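PDB 3MGA: enterochelin esterase from Salmonella enterica subsp. enterica serovar Typhimurium, which probably hydrolyses the ester bonds of ferric enterobactin, the iron-loaded siderophore, so that its iron can be released inside the cell. Local coordinates for residues Arg282-Gly287 with Met397-Pro402. Sequence-based numbering, arbitrary orientation.
Sequences RTVVAG and MLLWQP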
loop_
_atom_site.group_PDB
_atom_site.type_symbol
_atom_site.label_atom_id
_atom_site.label_comp_id
_atom_site.label_asym_id
_atom_site.label_seq_id
_atom_site.Cartn_x
_atom_site.Cartn_y
_atom_site.Cartn_z
ATOM N N ARG A 282 1.217 -23.445 2.790
ATOM C CA ARG A 282 0.381 -22.650 1.881
ATOM C C ARG A 282 -0.527 -21.685 2.628
ATOM O O ARG A 282 -1.504 -21.200 2.070
ATOM C CB ARG A 282 -0.447 -23.524 0.946
ATOM C CG ARG A 282 -1.312 -24.579 1.603
ATOM C CD ARG A 282 -2.236 -25.147 0.555
ATOM N NE ARG A 282 -2.764 -26.460 0.887
ATOM C CZ ARG A 282 -2.309 -27.610 0.397
ATOM N NH1 ARG A 282 -1.312 -27.639 -0.478
ATOM N NH2 ARG A 282 -2.875 -28.750 0.773
ATOM N N THR A 283 -0.180 -21.403 3.880
ATOM C CA THR A 283 -0.935 -20.500 4.706
ATOM C C THR A 283 -0.248 -19.148 4.641
ATOM O O THR A 283 0.904 -18.984 5.083
ATOM C CB THR A 283 -1.027 -21.012 6.141
ATOM O OG1 THR A 283 -1.650 -22.311 6.137
ATOM C CG2 THR A 283 -1.842 -20.065 6.994
ATOM N N VAL A 284 -0.961 -18.172 4.091
ATOM C CA VAL A 284 -0.411 -16.856 3.919
ATOM C C VAL A 284 -0.861 -15.821 4.926
ATOM O O VAL A 284 -1.989 -15.823 5.392
ATOM C CB VAL A 284 -0.751 -16.302 2.516
ATOM C CG1 VAL A 284 -0.399 -14.789 2.412
ATOM C CG2 VAL A 284 -0.051 -17.117 1.437
ATOM N N VAL A 285 0.071 -14.944 5.259
ATOM C CA VAL A 285 -0.190 -13.806 6.086
ATOM C C VAL A 285 0.413 -12.682 5.236
ATOM O O VAL A 285 1.604 -12.695 4.902
ATOM C CB VAL A 285 0.415 -13.925 7.475
ATOM C CG1 VAL A 285 0.233 -12.632 8.222
ATOM C CG2 VAL A 285 -0.256 -15.094 8.239
ATOM N N ALA A 286 -0.436 -11.753 4.822
ATOM C CA ALA A 286 -0.014 -10.656 3.971
ATOM C C ALA A 286 -0.385 -9.328 4.601
ATOM O O ALA A 286 -1.471 -9.180 5.149
ATOM C CB ALA A 286 -0.668 -10.801 2.579
ATOM N N GLY A 287 0.516 -8.359 4.520
ATOM C CA GLY A 287 0.268 -7.037 5.092
ATOM C C GLY A 287 1.198 -5.967 4.553
ATOM O O GLY A 287 2.227 -6.272 3.945
HETATM N N MSE A 397 0.696 -15.181 -5.901
HETATM C CA MSE A 397 1.096 -16.085 -6.997
HETATM C C MSE A 397 2.488 -16.662 -6.720
HETATM O O MSE A 397 2.742 -17.834 -6.978
HETATM C CB MSE A 397 1.043 -15.361 -8.350
HETATM C CG MSE A 397 -0.372 -14.963 -8.761
HETATM SE SE MSE A 397 -0.488 -13.786 -10.333
HETATM C CE MSE A 397 0.381 -14.940 -11.634
ATOM N N LEU A 398 3.382 -15.841 -6.186
ATOM C CA LEU A 398 4.717 -16.308 -5.834
ATOM C C LEU A 398 4.658 -17.264 -4.658
ATOM O O LEU A 398 5.184 -18.379 -4.724
ATOM C CB LEU A 398 5.634 -15.138 -5.487
ATOM C CG LEU A 398 5.975 -14.261 -6.675
ATOM C CD1 LEU A 398 6.860 -13.075 -6.242
ATOM C CD2 LEU A 398 6.671 -15.127 -7.749
ATOM N N LEU A 399 4.013 -16.833 -3.581
ATOM C CA LEU A 399 3.891 -17.683 -2.402
ATOM C C LEU A 399 3.186 -19.016 -2.696
ATOM O O LEU A 399 3.510 -20.028 -2.085
ATOM C CB LEU A 399 3.190 -16.943 -1.267
ATOM C CG LEU A 399 3.995 -15.773 -0.708
ATOM C CD1 LEU A 399 3.174 -14.981 0.299
ATOM C CD2 LEU A 399 5.301 -16.270 -0.094
ATOM N N TRP A 400 2.229 -19.016 -3.620
ATOM C CA TRP A 400 1.513 -20.248 -3.961
ATOM C C TRP A 400 1.948 -20.853 -5.280
ATOM O O TRP A 400 1.281 -21.737 -5.801
ATOM C CB TRP A 400 -0.006 -20.033 -4.003
ATOM C CG TRP A 400 -0.654 -19.835 -2.697
ATOM C CD1 TRP A 400 -0.390 -20.507 -1.541
ATOM C CD2 TRP A 400 -1.792 -19.020 -2.433
ATOM N NE1 TRP A 400 -1.243 -20.102 -0.549
ATOM C CE2 TRP A 400 -2.126 -19.196 -1.076
ATOM C CE3 TRP A 400 -2.556 -18.138 -3.208
ATOM C CZ2 TRP A 400 -3.183 -18.526 -0.478
ATOM C CZ3 TRP A 400 -3.596 -17.473 -2.617
ATOM C CH2 TRP A 400 -3.909 -17.673 -1.263
ATOM N N GLN A 401 3.081 -20.403 -5.809
ATOM C CA GLN A 401 3.579 -20.918 -7.088
ATOM C C GLN A 401 3.608 -22.454 -7.172
ATOM O O GLN A 401 3.240 -23.001 -8.196
ATOM C CB GLN A 401 4.961 -20.354 -7.395
ATOM C CG GLN A 401 5.401 -20.566 -8.832
ATOM C CD GLN A 401 6.752 -19.928 -9.118
ATOM O OE1 GLN A 401 6.861 -19.024 -9.952
ATOM N NE2 GLN A 401 7.774 -20.352 -8.384
ATOM N N PRO A 402 4.052 -23.146 -6.103
ATOM C CA PRO A 402 4.088 -24.621 -6.173
ATOM C C PRO A 402 2.727 -25.272 -6.444
ATOM O O PRO A 402 2.642 -26.167 -7.281
ATOM C CB PRO A 402 4.620 -25.034 -4.792
ATOM C CG PRO A 402 5.418 -23.858 -4.330
ATOM C CD PRO A 402 4.710 -22.640 -4.879
#
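Trp400 reaches across to the backbone of Arg282 with its indole N-H: NE1 donates to Arg282 O at 2.9 Å. The bond is nearly straight at the hydrogen (168°), and the oxygen lies almost in the plane of the indole. Seen from the acceptor, the N-H arrives from above the carbonyl plane, 39° out of it. CB of Arg282 sits 3.8 Å from the same NE1, while the rest of that side chain runs off to a salt bridge with Glu201.

Two residues on, where the strand begins, CG2 of Val284 meets both the indole and Leu399. It stands 3.5 Å above the indole plane, offset toward the rim, and approaches obliquely, 3.9 Å from Trp400 CE2. It also meets CD1 of Leu399 at 4.0 Å, with CG1 of Val284 a little farther from that methyl. In Trp400, CG stands anti to the carbonyl carbon (chi1 -72°), which sends the indole from the end of helix 385-399 over to the strand.

The contact packs the C-terminal end of this helix, and the residue after it, onto strand 284-288 of the mixed sheet of the alpha/beta-hydrolase domain; Leu399 continues onto strand 308-312 and Trp400 onto Ala205. The strand leads into what is probably the nucleophile elbow, beginning at Gly287. Chemically, the buried indole N-H is satisfied by a main-chain carbonyl, so one directional bond helps fix the ring's position and tilt, while Val284 and Leu399 add apolar packing beside it.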